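Local coordinates for protein proteinase K (Serratia sp., PDB 2B6N) that probably cleaves peptide bonds as a calcium-binding serine endopeptidase of the subtilase family, this chain being the proteinase K-like catalytic part of a longer precursor, at residues P6-G9 against I10-D14; A231-A234 against A235-D239. All coordinates share one frame; numbering follows the deposited sequence.

Contact 1: P6-G9 against I10-D14. With CA (calcium ion), chain C.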
ATOM      1  N   PRO A   6      10.046 -15.762   5.139  1.00  5.53           N
ATOM      2  CA  PRO A   6       9.069 -14.678   5.096  1.00  5.90           C
ATOM      3  C   PRO A   6       7.764 -15.166   4.484  1.00  5.50           C
ATOM      4  O   PRO A   6       7.740 -16.204   3.816  1.00  5.87           O
ATOM      5  CB  PRO A   6       9.755 -13.648   4.184  1.00  5.83           C
ATOM      6  CG  PRO A   6      10.508 -14.484   3.209  1.00  5.04           C
ATOM      7  CD  PRO A   6      11.047 -15.635   4.060  1.00  4.81           C
ATOM      8  N   THR A   7       6.681 -14.430   4.716  1.00  5.64           N
ATOM      9  CA  THR A   7       5.440 -14.670   4.000  1.00  5.02           C
ATOM     10  C   THR A   7       5.708 -14.430   2.502  1.00  4.65           C
ATOM     11  O   THR A   7       6.672 -13.745   2.159  1.00  4.64           O
ATOM     12  CB  THR A   7       4.304 -13.801   4.579  1.00  5.21           C
ATOM     13  OG1 THR A   7       3.048 -14.248   4.065  1.00  5.34           O
ATOM     14  CG2 THR A   7       4.537 -12.287   4.287  1.00  3.54           C
ATOM     15  N   TRP A   8       4.873 -15.004   1.626  1.00  5.01           N
ATOM     16  CA  TRP A   8       5.198 -15.087   0.192  1.00  4.88           C
ATOM     17  C   TRP A   8       5.314 -13.745  -0.510  1.00  5.60           C
ATOM     18  O   TRP A   8       6.171 -13.587  -1.378  1.00  5.42           O
ATOM     19  CB  TRP A   8       4.250 -16.034  -0.582  1.00  5.79           C
ATOM     20  CG  TRP A   8       3.007 -15.403  -1.187  1.00  4.92           C
ATOM     21  CD1 TRP A   8       1.751 -15.380  -0.629  1.00  5.91           C
ATOM     22  CD2 TRP A   8       2.905 -14.698  -2.435  1.00  5.98           C
ATOM     23  NE1 TRP A   8       0.872 -14.742  -1.472  1.00  5.29           N
ATOM     24  CE2 TRP A   8       1.556 -14.292  -2.575  1.00  6.92           C
ATOM     25  CE3 TRP A   8       3.823 -14.367  -3.451  1.00  4.94           C
ATOM     26  CZ2 TRP A   8       1.092 -13.584  -3.700  1.00  5.04           C
ATOM     27  CZ3 TRP A   8       3.370 -13.638  -4.555  1.00  5.22           C
ATOM     28  CH2 TRP A   8       2.002 -13.263  -4.670  1.00  5.47           C
ATOM     29  N   GLY A   9       4.448 -12.794  -0.149  1.00  5.89           N
ATOM     30  CA  GLY A   9       4.422 -11.489  -0.823  1.00  6.12           C
ATOM     31  C   GLY A   9       5.770 -10.802  -0.786  1.00  6.80           C
ATOM     32  O   GLY A   9       6.350 -10.469  -1.834  1.00  6.62           O
ATOM     33  N   ILE A  10       6.264 -10.572   0.432  1.00  6.06           N
ATOM     34  CA  ILE A  10       7.567  -9.931   0.605  1.00  5.56           C
ATOM     35  C   ILE A  10       8.710 -10.830   0.073  1.00  5.44           C
ATOM     36  O   ILE A  10       9.694 -10.318  -0.444  1.00  4.86           O
ATOM     37  CB  ILE A  10       7.813  -9.432   2.065  1.00  5.92           C
ATOM     38  CG1 ILE A  10       7.915 -10.599   3.053  1.00  6.59           C
ATOM     39  CG2 ILE A  10       6.724  -8.423   2.481  1.00  6.50           C
ATOM     40  CD1 ILE A  10       8.160 -10.137   4.497  1.00  5.13           C
ATOM     41  N   ASP A  11       8.564 -12.152   0.186  1.00  5.11           N
ATOM     42  CA  ASP A  11       9.530 -13.098  -0.445  1.00  5.19           C
ATOM     43  C   ASP A  11       9.680 -12.819  -1.961  1.00  5.40           C
ATOM     44  O   ASP A  11      10.793 -12.888  -2.530  1.00  4.85           O
ATOM     45  CB  ASP A  11       9.068 -14.555  -0.205  1.00  5.13           C
ATOM     46  CG  ASP A  11      10.182 -15.604  -0.444  1.00  6.55           C
ATOM     47  OD1 ASP A  11      11.308 -15.251  -0.871  1.00  7.12           O
ATOM     48  OD2 ASP A  11       9.897 -16.789  -0.188  1.00  5.76           O
ATOM     49  N   ARG A  12       8.561 -12.521  -2.617  1.00  5.23           N
ATOM     50  CA  ARG A  12       8.550 -12.312  -4.070  1.00  5.35           C
ATOM     51  C   ARG A  12       9.256 -11.047  -4.548  1.00  5.87           C
ATOM     52  O   ARG A  12       9.883 -11.056  -5.614  1.00  6.29           O
ATOM     53  CB  ARG A  12       7.111 -12.309  -4.606  1.00  5.48           C
ATOM     54  CG  ARG A  12       6.991 -12.134  -6.166  1.00  4.85           C
ATOM     55  CD  ARG A  12       7.380 -13.457  -6.864  1.00  4.36           C
ATOM     56  NE  ARG A  12       7.593 -13.370  -8.323  1.00  4.79           N
ATOM     57  CZ  ARG A  12       8.715 -12.958  -8.910  1.00  6.94           C
ATOM     58  NH1 ARG A  12       9.734 -12.484  -8.195  1.00  5.80           N
ATOM     59  NH2 ARG A  12       8.804 -12.982 -10.232  1.00  5.58           N
ATOM     60  N   ILE A  13       9.149  -9.973  -3.770  0.50  6.39           N
ATOM     61  CA  ILE A  13       9.529  -8.647  -4.253  0.50  6.88           C
ATOM     62  C   ILE A  13      11.048  -8.420  -4.326  0.50  6.78           C
ATOM     63  O   ILE A  13      11.507  -7.587  -5.113  0.50  6.76           O
ATOM     64  CB  ILE A  13       8.786  -7.524  -3.463  0.50  6.78           C
ATOM     65  CG1 ILE A  13       7.266  -7.687  -3.598  0.50  7.50           C
ATOM     66  CG2 ILE A  13       9.192  -6.146  -3.946  0.50  8.72           C
ATOM     67  CD1 ILE A  13       6.765  -7.684  -5.024  0.50  7.75           C
ATOM     68  N   ASP A  14      11.825  -9.178  -3.550  1.00  6.69           N
ATOM     69  CA  ASP A  14      13.306  -9.022  -3.547  1.00  7.07           C
ATOM     70  C   ASP A  14      14.074  -9.918  -4.553  1.00  8.31           C
ATOM     71  O   ASP A  14      15.304 -10.055  -4.465  1.00  8.92           O
ATOM     72  CB  ASP A  14      13.886  -9.168  -2.117  1.00  7.51           C
ATOM     73  CG  ASP A  14      13.988 -10.610  -1.674  1.00  8.76           C
ATOM     74  OD1 ASP A  14      13.208 -11.455  -2.178  1.00  8.06           O
ATOM     75  OD2 ASP A  14      14.884 -10.908  -0.867  1.00  9.25           O
TER
HETATM   76 CA    CA C 300      12.897 -13.771  -1.900  1.00  6.83          CA
HETATM   77  O   HOH W   1       7.595 -17.509   1.106  1.00 12.75           O
HETATM   78  O   HOH W   2      15.287 -13.493  -2.794  1.00 15.98           O
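Asp11 OD2 accepts from a water 2.7 Å away that also donates to Pro6 O, and takes a weak bond from Asn22 N, while the other carboxylate oxygen, Asp11 OD1, binds the calcium ion at 2.4 Å. With CG anti to the backbone N (chi1 -163°) the carboxylate lies beside its own carbonyl carbon, and Asp11 O reaches the same metal, making a chelate of one residue. Asp14 OD1 adds a third oxygen at 2.4 Å, and a second water, Gln15, Asp21 and Asn23 complete the shell. The bound calcium probably favours the ionised form of both carboxylates.

Pro6 closes over the start of this helix: its ring CG meets Asp11 CB at 3.7 Å, and its CB packs on Ile10 CG1. Ile10 CG1 is also 3.5 Å from Thr7 O, because chi1 of Ile10 (66°) puts CG1 between the backbone N and the carbonyl carbon. Thr7 is the N-cap residue of helix 8-13, although its side chain makes no capping bond; its carbonyl opens the run of i to i+4 bonds by taking Asp11 N. Trp8 O then receives Arg12 N at 2.9 Å. Asp11 of this short helix and Asp14 just after it join the N-terminal helix to the calcium site of the subtilase fold.

On another side of the helix the six-membered part of the Trp8 indole meets Arg12 CB obliquely, CZ3 at 4.0 Å. Beyond CB the arginine leads away to a salt bridge from NE to Asp185, with NH2 bonded to Arg16 O; Trp8 NE1 donates to Ser204 O.

Contact 2: A231-A234 against A235-D239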
ATOM      1  N   ALA A 231       3.743   0.736  -1.352  1.00  5.03           N
ATOM      2  CA  ALA A 231       3.965   1.797  -0.370  1.00  5.10           C
ATOM      3  C   ALA A 231       5.206   1.526   0.486  1.00  5.94           C
ATOM      4  O   ALA A 231       6.002   2.439   0.752  1.00  5.13           O
ATOM      5  CB  ALA A 231       2.717   1.969   0.526  1.00  5.29           C
ATOM      6  N   GLY A 232       5.383   0.264   0.886  1.00  5.81           N
ATOM      7  CA  GLY A 232       6.541  -0.144   1.674  1.00  6.52           C
ATOM      8  C   GLY A 232       7.842   0.044   0.909  1.00  6.45           C
ATOM      9  O   GLY A 232       8.821   0.500   1.470  1.00  7.24           O
ATOM     10  N   VAL A 233       7.840  -0.284  -0.385  1.00  5.64           N
ATOM     11  CA  VAL A 233       9.036  -0.096  -1.225  1.00  6.03           C
ATOM     12  C   VAL A 233       9.322   1.386  -1.463  1.00  5.94           C
ATOM     13  O   VAL A 233      10.476   1.809  -1.423  1.00  6.42           O
ATOM     14  CB  VAL A 233       8.959  -0.910  -2.545  1.00  5.12           C
ATOM     15  CG1 VAL A 233      10.121  -0.572  -3.506  1.00  5.30           C
ATOM     16  CG2 VAL A 233       8.961  -2.430  -2.233  1.00  5.11           C
ATOM     17  N   ALA A 234       8.288   2.186  -1.716  1.00  6.23           N
ATOM     18  CA  ALA A 234       8.481   3.662  -1.707  1.00  6.20           C
ATOM     19  C   ALA A 234       9.228   4.127  -0.447  1.00  6.42           C
ATOM     20  O   ALA A 234      10.171   4.929  -0.537  1.00  5.77           O
ATOM     21  CB  ALA A 234       7.129   4.385  -1.824  1.00  6.41           C
ATOM     22  N   ALA A 235       8.818   3.611   0.716  1.00  5.82           N
ATOM     23  CA  ALA A 235       9.474   3.945   1.983  1.00  6.06           C
ATOM     24  C   ALA A 235      10.932   3.514   2.001  1.00  6.19           C
ATOM     25  O   ALA A 235      11.780   4.244   2.510  1.00  6.32           O
ATOM     26  CB  ALA A 235       8.738   3.337   3.175  1.00  5.55           C
ATOM     27  N   LEU A 236      11.231   2.333   1.457  1.00  6.29           N
ATOM     28  CA  LEU A 236      12.637   1.907   1.300  1.00  6.72           C
ATOM     29  C   LEU A 236      13.436   2.892   0.462  1.00  7.25           C
ATOM     30  O   LEU A 236      14.553   3.270   0.833  1.00  7.66           O
ATOM     31  CB  LEU A 236      12.732   0.529   0.637  1.00  7.19           C
ATOM     32  CG  LEU A 236      12.118  -0.674   1.359  1.00  7.07           C
ATOM     33  CD1 LEU A 236      12.382  -1.958   0.570  1.00  5.33           C
ATOM     34  CD2 LEU A 236      12.646  -0.819   2.777  1.00  9.05           C
ATOM     35  N   TYR A 237      12.866   3.308  -0.672  1.00  7.00           N
ATOM     36  CA  TYR A 237      13.563   4.212  -1.589  1.00  7.79           C
ATOM     37  C   TYR A 237      13.785   5.583  -0.952  1.00  8.15           C
ATOM     38  O   TYR A 237      14.785   6.228  -1.206  1.00  8.93           O
ATOM     39  CB  TYR A 237      12.792   4.400  -2.898  1.00  7.73           C
ATOM     40  CG  TYR A 237      12.660   3.176  -3.790  1.00  8.46           C
ATOM     41  CD1 TYR A 237      11.954   3.272  -4.982  1.00  9.08           C
ATOM     42  CD2 TYR A 237      13.211   1.936  -3.443  1.00  8.18           C
ATOM     43  CE1 TYR A 237      11.811   2.179  -5.839  1.00  9.36           C
ATOM     44  CE2 TYR A 237      13.075   0.816  -4.301  1.00  8.17           C
ATOM     45  CZ  TYR A 237      12.365   0.964  -5.495  1.00  9.16           C
ATOM     46  OH  TYR A 237      12.170  -0.089  -6.353  1.00  9.41           O
ATOM     47  N   LEU A 238      12.836   6.021  -0.124  1.00  8.74           N
ATOM     48  CA  LEU A 238      12.925   7.330   0.543  1.00  8.54           C
ATOM     49  C   LEU A 238      13.879   7.314   1.747  1.00  9.50           C
ATOM     50  O   LEU A 238      14.361   8.364   2.171  1.00 10.23           O
ATOM     51  CB  LEU A 238      11.527   7.812   0.933  1.00  8.97           C
ATOM     52  CG  LEU A 238      10.680   8.418  -0.202  1.00  7.76           C
ATOM     53  CD1 LEU A 238       9.196   8.542   0.221  1.00  7.71           C
ATOM     54  CD2 LEU A 238      11.242   9.770  -0.679  1.00  7.64           C
ATOM     55  N   ASP A 239      14.121   6.129   2.305  1.00  8.48           N
ATOM     56  CA  ASP A 239      15.179   5.925   3.303  1.00  9.51           C
ATOM     57  C   ASP A 239      16.531   6.020   2.581  1.00  9.91           C
ATOM     58  O   ASP A 239      17.425   6.774   2.996  1.00  9.98           O
ATOM     59  CB  ASP A 239      14.970   4.540   3.953  1.00  9.21           C
ATOM     60  CG  ASP A 239      16.057   4.143   4.954  1.00 10.91           C
ATOM     61  OD1 ASP A 239      17.022   4.900   5.196  1.00 11.28           O
ATOM     62  OD2 ASP A 239      15.938   3.026   5.502  1.00 10.71           O
TER
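Val233 CG1 sits over one face of the Tyr237 ring in a CH-pi contact one turn along the helix, near the CE2-CZ side and 3.4 Å from each of those two atoms. The two side chains run side by side and point the same way. Chi1 of the tyrosine (-66°) sets CG beside its backbone N and swings the ring back over the preceding turn, so that CD2 also lies 3.4 Å from Val233 O. Tyr237 N donates to that same carbonyl at 2.9 Å.

The packing is looser toward Leu236, whose CD1 stays 4.4 Å from Val233 CG2, while its CG rests closer to the backbone, 3.5 Å from Gly232 O. Asp239, partly exposed, makes no contact with 231-234; its OD2 accepts from Asp29 N.

These turns belong to helix 223-240, whose first turn holds Ser224, predicted to belong to the charge relay, and which runs through the middle of the subtilase fold. Ala231 and Ala234 face strand 125-129, Ala234 also touching Val249 of helix 246-256, against which Val233 and Tyr237 pack as well. The Tyr237 ring makes a cation-pi contact with Arg256. The hydrogen bond between Tyr237 OH and Phe275 O fixes where the tip of the ring sits, while Val233 CG1 over one face probably restrains its turning.

How the contacts relate
Contact 1 comes first in the chain, in the short helix 8-13 near the N-terminus; contact 2 follows more than 200 residues later, in the long helix 223-240. Their centres lie 15 Å apart; in the modelled conformer of Ile13, its CG2 comes 4.1 Å from Val233 CG2. The loop residue Ser276, near the C-terminus, is touched by Ile13 and Asp14 of the first and by Val233 of the second. Contact 2 lies against strand 125-129 of the seven-stranded parallel sheet, whereas contact 1 reaches edge strand 199-202 through Pro202. A calcium-bound N-terminal turn here touches the helix whose first turn carries Ser224, the predicted catalytic serine.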